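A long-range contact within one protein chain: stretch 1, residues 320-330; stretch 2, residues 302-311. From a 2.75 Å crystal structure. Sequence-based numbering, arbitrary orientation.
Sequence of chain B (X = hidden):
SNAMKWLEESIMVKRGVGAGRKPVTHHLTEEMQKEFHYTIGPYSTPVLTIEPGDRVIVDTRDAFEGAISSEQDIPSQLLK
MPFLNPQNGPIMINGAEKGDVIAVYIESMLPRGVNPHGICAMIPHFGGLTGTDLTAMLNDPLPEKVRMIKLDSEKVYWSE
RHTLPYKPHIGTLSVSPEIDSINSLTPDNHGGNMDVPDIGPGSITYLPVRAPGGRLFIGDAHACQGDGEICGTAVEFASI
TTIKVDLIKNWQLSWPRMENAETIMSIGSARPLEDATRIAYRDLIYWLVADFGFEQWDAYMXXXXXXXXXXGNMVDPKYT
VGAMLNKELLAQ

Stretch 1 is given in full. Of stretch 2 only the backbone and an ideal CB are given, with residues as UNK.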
ATOM      1  N   THR B 320      -3.906  -4.325 -11.711  1.00 34.78           N
ATOM      2  CA  THR B 320      -3.167  -4.303 -12.961  1.00 34.67           C
ATOM      3  C   THR B 320      -3.120  -2.900 -13.553  1.00 34.53           C
ATOM      4  O   THR B 320      -4.130  -2.217 -13.627  1.00 34.16           O
ATOM      5  CB  THR B 320      -3.791  -5.278 -13.967  1.00 35.67           C
ATOM      6  OG1 THR B 320      -3.811  -6.596 -13.400  1.00 35.53           O
ATOM      7  CG2 THR B 320      -3.001  -5.297 -15.273  1.00 35.45           C
ATOM      8  N   VAL B 321      -1.924  -2.505 -13.985  1.00 34.79           N
ATOM      9  CA  VAL B 321      -1.653  -1.187 -14.541  1.00 35.14           C
ATOM     10  C   VAL B 321      -0.823  -1.315 -15.811  1.00 35.36           C
ATOM     11  O   VAL B 321       0.101  -2.124 -15.868  1.00 35.61           O
ATOM     12  CB  VAL B 321      -0.838  -0.352 -13.528  1.00 34.98           C
ATOM     13  CG1 VAL B 321      -0.471   1.012 -14.111  1.00 35.74           C
ATOM     14  CG2 VAL B 321      -1.604  -0.194 -12.215  1.00 35.26           C
ATOM     15  N   GLY B 322      -1.140  -0.503 -16.813  1.00 35.80           N
ATOM     16  CA  GLY B 322      -0.409  -0.501 -18.075  1.00 36.22           C
ATOM     17  C   GLY B 322       0.332   0.816 -18.260  1.00 36.28           C
ATOM     18  O   GLY B 322      -0.269   1.875 -18.126  1.00 37.42           O
ATOM     19  N   ALA B 323       1.634   0.758 -18.538  1.00 35.93           N
ATOM     20  CA  ALA B 323       2.446   1.956 -18.784  1.00 35.78           C
ATOM     21  C   ALA B 323       2.666   2.041 -20.291  1.00 37.48           C
ATOM     22  O   ALA B 323       3.243   1.142 -20.880  1.00 36.95           O
ATOM     23  CB  ALA B 323       3.773   1.867 -18.052  1.00 35.28           C
HETATM   24  N   MSE B 324       2.217   3.129 -20.905  1.00 39.84           N
HETATM   25  CA  MSE B 324       2.308   3.302 -22.349  1.00 42.71           C
HETATM   26  C   MSE B 324       3.209   4.368 -22.866  1.00 42.56           C
HETATM   27  O   MSE B 324       3.602   5.269 -22.142  1.00 42.39           O
HETATM   28  CB  MSE B 324       0.955   3.830 -22.805  1.00 47.78           C
HETATM   29  CG  MSE B 324      -0.054   2.750 -23.128  1.00 51.82           C
HETATM   30 SE   MSE B 324      -1.825   3.520 -22.749  1.00 59.93          SE
HETATM   31  CE  MSE B 324      -2.162   4.579 -24.380  1.00 60.17           C
ATOM     32  N   LEU B 325       3.521   4.265 -24.154  1.00 42.92           N
ATOM     33  CA  LEU B 325       4.310   5.255 -24.868  1.00 43.45           C
ATOM     34  C   LEU B 325       3.790   5.249 -26.307  1.00 44.29           C
ATOM     35  O   LEU B 325       3.617   4.193 -26.909  1.00 44.49           O
ATOM     36  CB  LEU B 325       5.803   4.951 -24.835  1.00 43.80           C
ATOM     37  CG  LEU B 325       6.673   6.017 -25.529  1.00 45.50           C
ATOM     38  CD1 LEU B 325       6.552   7.356 -24.816  1.00 45.15           C
ATOM     39  CD2 LEU B 325       8.125   5.581 -25.598  1.00 45.89           C
ATOM     40  N   ASN B 326       3.524   6.434 -26.839  1.00 44.95           N
ATOM     41  CA  ASN B 326       3.012   6.579 -28.193  1.00 46.47           C
ATOM     42  C   ASN B 326       4.098   6.187 -29.195  1.00 47.01           C
ATOM     43  O   ASN B 326       5.241   6.609 -29.069  1.00 46.94           O
ATOM     44  CB  ASN B 326       2.520   8.022 -28.399  1.00 47.99           C
ATOM     45  CG  ASN B 326       1.832   8.230 -29.733  1.00 50.69           C
ATOM     46  OD1 ASN B 326       2.399   7.981 -30.809  1.00 53.43           O
ATOM     47  ND2 ASN B 326       0.618   8.738 -29.672  1.00 51.04           N
ATOM     48  N   LYS B 327       3.731   5.370 -30.177  1.00 47.81           N
ATOM     49  CA  LYS B 327       4.678   4.896 -31.207  1.00 49.66           C
ATOM     50  C   LYS B 327       5.433   5.989 -31.952  1.00 52.21           C
ATOM     51  O   LYS B 327       6.522   5.733 -32.462  1.00 53.28           O
ATOM     52  CB  LYS B 327       3.998   3.950 -32.202  1.00 50.22           C
ATOM     53  CG  LYS B 327       3.655   2.601 -31.602  1.00 48.21           C
ATOM     54  CD  LYS B 327       3.034   1.691 -32.630  1.00 49.21           C
ATOM     55  CE  LYS B 327       2.877   0.278 -32.102  1.00 47.69           C
ATOM     56  NZ  LYS B 327       2.247  -0.604 -33.125  1.00 49.25           N
ATOM     57  N   GLU B 328       4.873   7.195 -32.021  1.00 53.76           N
ATOM     58  CA  GLU B 328       5.574   8.303 -32.672  1.00 56.39           C
ATOM     59  C   GLU B 328       6.899   8.613 -31.968  1.00 55.21           C
ATOM     60  O   GLU B 328       7.872   8.989 -32.618  1.00 57.39           O
ATOM     61  CB  GLU B 328       4.700   9.557 -32.732  1.00 58.55           C
ATOM     62  CG  GLU B 328       3.586   9.473 -33.764  1.00 61.69           C
ATOM     63  CD  GLU B 328       2.761  10.755 -33.862  1.00 64.11           C
ATOM     64  OE1 GLU B 328       2.368  11.109 -35.003  1.00 67.08           O
ATOM     65  OE2 GLU B 328       2.524  11.420 -32.816  1.00 63.38           O
ATOM     66  N   LEU B 329       6.937   8.421 -30.651  1.00 52.31           N
ATOM     67  CA  LEU B 329       8.140   8.684 -29.858  1.00 51.37           C
ATOM     68  C   LEU B 329       9.191   7.561 -29.934  1.00 51.17           C
ATOM     69  O   LEU B 329      10.267   7.690 -29.346  1.00 50.99           O
ATOM     70  CB  LEU B 329       7.762   8.999 -28.402  1.00 48.92           C
ATOM     71  CG  LEU B 329       6.845  10.225 -28.230  1.00 49.24           C
ATOM     72  CD1 LEU B 329       6.335  10.360 -26.814  1.00 47.30           C
ATOM     73  CD2 LEU B 329       7.542  11.505 -28.666  1.00 51.36           C
ATOM     74  N   LEU B 330       8.887   6.485 -30.671  1.00 51.45           N
ATOM     75  CA  LEU B 330       9.822   5.369 -30.862  1.00 51.95           C
ATOM     76  C   LEU B 330      10.722   5.612 -32.085  1.00 55.57           C
ATOM     77  O   LEU B 330      11.732   4.928 -32.255  1.00 56.61           O
ATOM     78  CB  LEU B 330       9.074   4.044 -31.039  1.00 51.01           C
ATOM     79  CG  LEU B 330       8.177   3.568 -29.902  1.00 48.60           C
ATOM     80  CD1 LEU B 330       7.451   2.294 -30.286  1.00 48.45           C
ATOM     81  CD2 LEU B 330       8.982   3.348 -28.644  1.00 47.01           C
ATOM     82  N   UNK B 302      12.338  10.919 -19.860  1.00 37.97           N
ATOM     83  CA  UNK B 302      11.427  11.221 -20.972  1.00 38.66           C
ATOM     84  C   UNK B 302      10.007  10.759 -20.638  1.00 37.30           C
ATOM     85  O   UNK B 302       9.042  11.467 -20.937  1.00 37.38           O
ATOM     86  CB  UNK B 302      11.911  10.554 -22.261  1.00 38.66           C
ATOM     87  N   UNK B 303       9.884   9.567 -20.045  1.00 36.16           N
ATOM     88  CA  UNK B 303       8.576   9.027 -19.654  1.00 35.10           C
ATOM     89  C   UNK B 303       7.935   9.860 -18.564  1.00 35.16           C
ATOM     90  O   UNK B 303       6.731   9.781 -18.353  1.00 35.40           O
ATOM     91  CB  UNK B 303       8.713   7.578 -19.182  1.00 35.10           C
ATOM     92  N   UNK B 304       8.747  10.648 -17.867  1.00 35.81           N
ATOM     93  CA  UNK B 304       8.245  11.534 -16.840  1.00 35.69           C
ATOM     94  C   UNK B 304       7.548  12.730 -17.523  1.00 36.92           C
ATOM     95  O   UNK B 304       6.932  13.560 -16.855  1.00 36.97           O
ATOM     96  CB  UNK B 304       9.377  11.996 -15.920  1.00 35.69           C
ATOM     97  N   UNK B 305       7.642  12.791 -18.857  1.00 38.31           N
ATOM     98  CA  UNK B 305       7.034  13.860 -19.659  1.00 39.93           C
ATOM     99  C   UNK B 305       5.977  13.328 -20.653  1.00 40.42           C
ATOM    100  O   UNK B 305       5.040  14.054 -20.996  1.00 41.29           O
ATOM    101  CB  UNK B 305       8.126  14.612 -20.423  1.00 39.93           C
ATOM    102  N   UNK B 306       6.129  12.072 -21.099  1.00 39.98           N
ATOM    103  CA  UNK B 306       5.246  11.472 -22.120  1.00 40.77           C
ATOM    104  C   UNK B 306       4.543  10.182 -21.770  1.00 39.37           C
ATOM    105  O   UNK B 306       3.691   9.722 -22.531  1.00 39.80           O
ATOM    106  CB  UNK B 306       6.065  11.214 -23.386  1.00 40.77           C
ATOM    107  N   UNK B 307       4.934   9.554 -20.674  1.00 37.98           N
ATOM    108  CA  UNK B 307       4.319   8.301 -20.293  1.00 36.84           C
ATOM    109  C   UNK B 307       2.835   8.440 -20.021  1.00 36.66           C
ATOM    110  O   UNK B 307       2.388   9.460 -19.502  1.00 36.70           O
ATOM    111  CB  UNK B 307       5.020   7.731 -19.058  1.00 36.84           C
ATOM    112  N   UNK B 308       2.083   7.427 -20.426  1.00 36.90           N
ATOM    113  CA  UNK B 308       0.641   7.356 -20.198  1.00 37.57           C
ATOM    114  C   UNK B 308       0.343   6.132 -19.346  1.00 37.02           C
ATOM    115  O   UNK B 308       0.968   5.093 -19.505  1.00 36.41           O
ATOM    116  CB  UNK B 308      -0.129   7.302 -21.519  1.00 37.57           C
ATOM    117  N   UNK B 309      -0.592   6.253 -18.410  1.00 37.88           N
ATOM    118  CA  UNK B 309      -0.932   5.122 -17.557  1.00 37.45           C
ATOM    119  C   UNK B 309      -2.401   4.744 -17.675  1.00 38.30           C
ATOM    120  O   UNK B 309      -3.283   5.612 -17.713  1.00 38.15           O
ATOM    121  CB  UNK B 309      -0.593   5.441 -16.100  1.00 37.45           C
ATOM    122  N   UNK B 310      -2.632   3.435 -17.756  1.00 38.32           N
ATOM    123  CA  UNK B 310      -3.956   2.886 -17.789  1.00 39.43           C
ATOM    124  C   UNK B 310      -4.185   2.037 -16.574  1.00 38.22           C
ATOM    125  O   UNK B 310      -3.489   1.050 -16.386  1.00 37.69           O
ATOM    126  CB  UNK B 310      -4.183   2.078 -19.068  1.00 39.43           C
ATOM    127  N   UNK B 311      -5.147   2.429 -15.745  1.00 37.96           N
ATOM    128  CA  UNK B 311      -5.503   1.630 -14.605  1.00 37.60           C
ATOM    129  C   UNK B 311      -6.453   0.557 -15.161  1.00 38.49           C
ATOM    130  O   UNK B 311      -7.533   0.870 -15.663  1.00 38.87           O
ATOM    131  CB  UNK B 311      -6.134   2.464 -13.489  1.00 37.60           C
TER

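Stretch 2 ends a helix, turns, and runs as a strand antiparallel to strand 320-326; the visible backbone sets most of the rules.

Position 302 is helical and its CA-to-CB bond points toward stretch 1, but nothing of that stretch lies within 5.5 Å of the ideal CB. A long apolar side chain, leucine or methionine, would lean toward the ends of Leu-325 and Leu-329. It is Leu-302, which still stops short of contact.

At 303 the bond points sideways, so only a side chain with reach can meet the apolar end of Leu-325. Leucine, methionine or isoleucine would suit. The residue is Leu-303, chi1 m and chi2 t, whose CD2 comes 3.8 Å from CD1 of Leu-325.

Positions 304 and 305 are out of reach, and stretch 1 sets no demand; they are Ser-304 and Gln-305.

Position 306 points toward stretch 1, and its ideal CB already lies 3.5 Å from Leu-329 CD1 and 4.1 Å from Leu-325 CD1. With two leucine methyls so near, a small or slim apolar residue fits: alanine, cysteine, perhaps valine. Cys-306 is found, its CB 3.6 Å from Leu-329 CD1.

At 307 the chain leaves helical angles, with phi/psi of -62/142 that many residues could adopt. The crowding is local: an ideal CB would sit 2.8 Å from the O of 303, which favors glycine. Gly-307 it is, and its N also donates to Leu-303 O at 2.9 Å.

Position 308 pairs with Met-324, a selenomethionine. Its backbone N donates to Met-324 O (3.1 Å) and its O accepts from Met-324 N (2.7 Å), whatever the side chain, proline excepted. The CB, on the same face as that of Met-324, asks for a flexible or beta-friendly residue: lysine, arginine, threonine, glutamine. Lys-308 packs its CB 3.9 Å from Met-324 CB, then leads its end away.

Position 309 turns to the other face, shared with Val-321 and Ala-323. The small alanine opposite leaves Val-321 as the apolar neighbor, so valine, isoleucine or threonine would suit. Val-309 sets CG1 3.6 Å from Val-321 CG1.

Position 310 returns to the face of Met-324, across from Gly-322, which has no side chain to compete. The backbone N donates to Gly-322 O (2.9 Å), and Gly-322 N to the O of 310 (2.8 Å). The ideal CB is 4.6 Å from Met-324 SE, so a long side chain with an aliphatic base suits. Arg-310 leads its end away and bonds elsewhere in the structure.

Position 311 shares Val-321's face, inviting a branched apolar residue. Leu-311 brings CD1 4.2 Å from Val-321 CG2.

Stretch 2 302-311: LLSQCGKVRL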
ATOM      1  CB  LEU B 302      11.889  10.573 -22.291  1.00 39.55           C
ATOM      2  CG  LEU B 302      11.011  10.871 -23.512  1.00 40.60           C
ATOM      3  CD1 LEU B 302      11.047  12.349 -23.854  1.00 42.24           C
ATOM      4  CD2 LEU B 302      11.441  10.055 -24.713  1.00 41.85           C
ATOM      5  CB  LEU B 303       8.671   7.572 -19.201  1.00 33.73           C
ATOM      6  CG  LEU B 303       8.899   6.565 -20.314  1.00 34.24           C
ATOM      7  CD1 LEU B 303       9.117   5.182 -19.730  1.00 33.24           C
ATOM      8  CD2 LEU B 303       7.723   6.567 -21.277  1.00 34.63           C
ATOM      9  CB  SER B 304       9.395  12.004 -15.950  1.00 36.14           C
ATOM     10  OG  SER B 304       8.916  12.683 -14.805  1.00 36.12           O
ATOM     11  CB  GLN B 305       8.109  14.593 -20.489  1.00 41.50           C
ATOM     12  CG  GLN B 305       9.431  14.878 -19.782  1.00 41.50           C
ATOM     13  CD  GLN B 305       9.278  15.610 -18.470  1.00 41.00           C
ATOM     14  OE1 GLN B 305       8.344  16.398 -18.284  1.00 41.37           O
ATOM     15  NE2 GLN B 305      10.213  15.373 -17.554  1.00 40.39           N
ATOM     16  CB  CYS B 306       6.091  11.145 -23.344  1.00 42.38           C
ATOM     17  SG  CYS B 306       7.013  12.556 -23.906  1.00 45.74           S
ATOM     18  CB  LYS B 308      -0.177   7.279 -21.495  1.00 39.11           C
ATOM     19  CG  LYS B 308      -0.116   8.459 -22.463  1.00 40.95           C
ATOM     20  CD  LYS B 308      -0.175   9.799 -21.770  1.00 41.45           C
ATOM     21  CE  LYS B 308      -0.222  10.920 -22.800  1.00 43.66           C
ATOM     22  NZ  LYS B 308       0.014  12.179 -22.083  1.00 44.39           N
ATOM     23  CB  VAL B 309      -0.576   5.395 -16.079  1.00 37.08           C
ATOM     24  CG1 VAL B 309      -1.180   4.353 -15.135  1.00 36.80           C
ATOM     25  CG2 VAL B 309       0.928   5.434 -15.916  1.00 36.74           C
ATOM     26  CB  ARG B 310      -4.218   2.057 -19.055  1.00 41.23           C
ATOM     27  CG  ARG B 310      -5.486   1.215 -18.978  1.00 42.94           C
ATOM     28  CD  ARG B 310      -6.308   1.311 -20.229  1.00 46.07           C
ATOM     29  NE  ARG B 310      -7.155   2.498 -20.249  1.00 47.87           N
ATOM     30  CZ  ARG B 310      -7.804   2.959 -21.318  1.00 50.82           C
ATOM     31  NH1 ARG B 310      -7.681   2.396 -22.517  1.00 51.93           N
ATOM     32  NH2 ARG B 310      -8.558   4.058 -21.184  1.00 51.59           N
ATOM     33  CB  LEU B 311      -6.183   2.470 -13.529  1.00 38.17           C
ATOM     34  CG  LEU B 311      -6.714   1.683 -12.316  1.00 38.27           C
ATOM     35  CD1 LEU B 311      -5.582   0.920 -11.664  1.00 37.01           C
ATOM     36  CD2 LEU B 311      -7.398   2.588 -11.314  1.00 38.75           C
TER
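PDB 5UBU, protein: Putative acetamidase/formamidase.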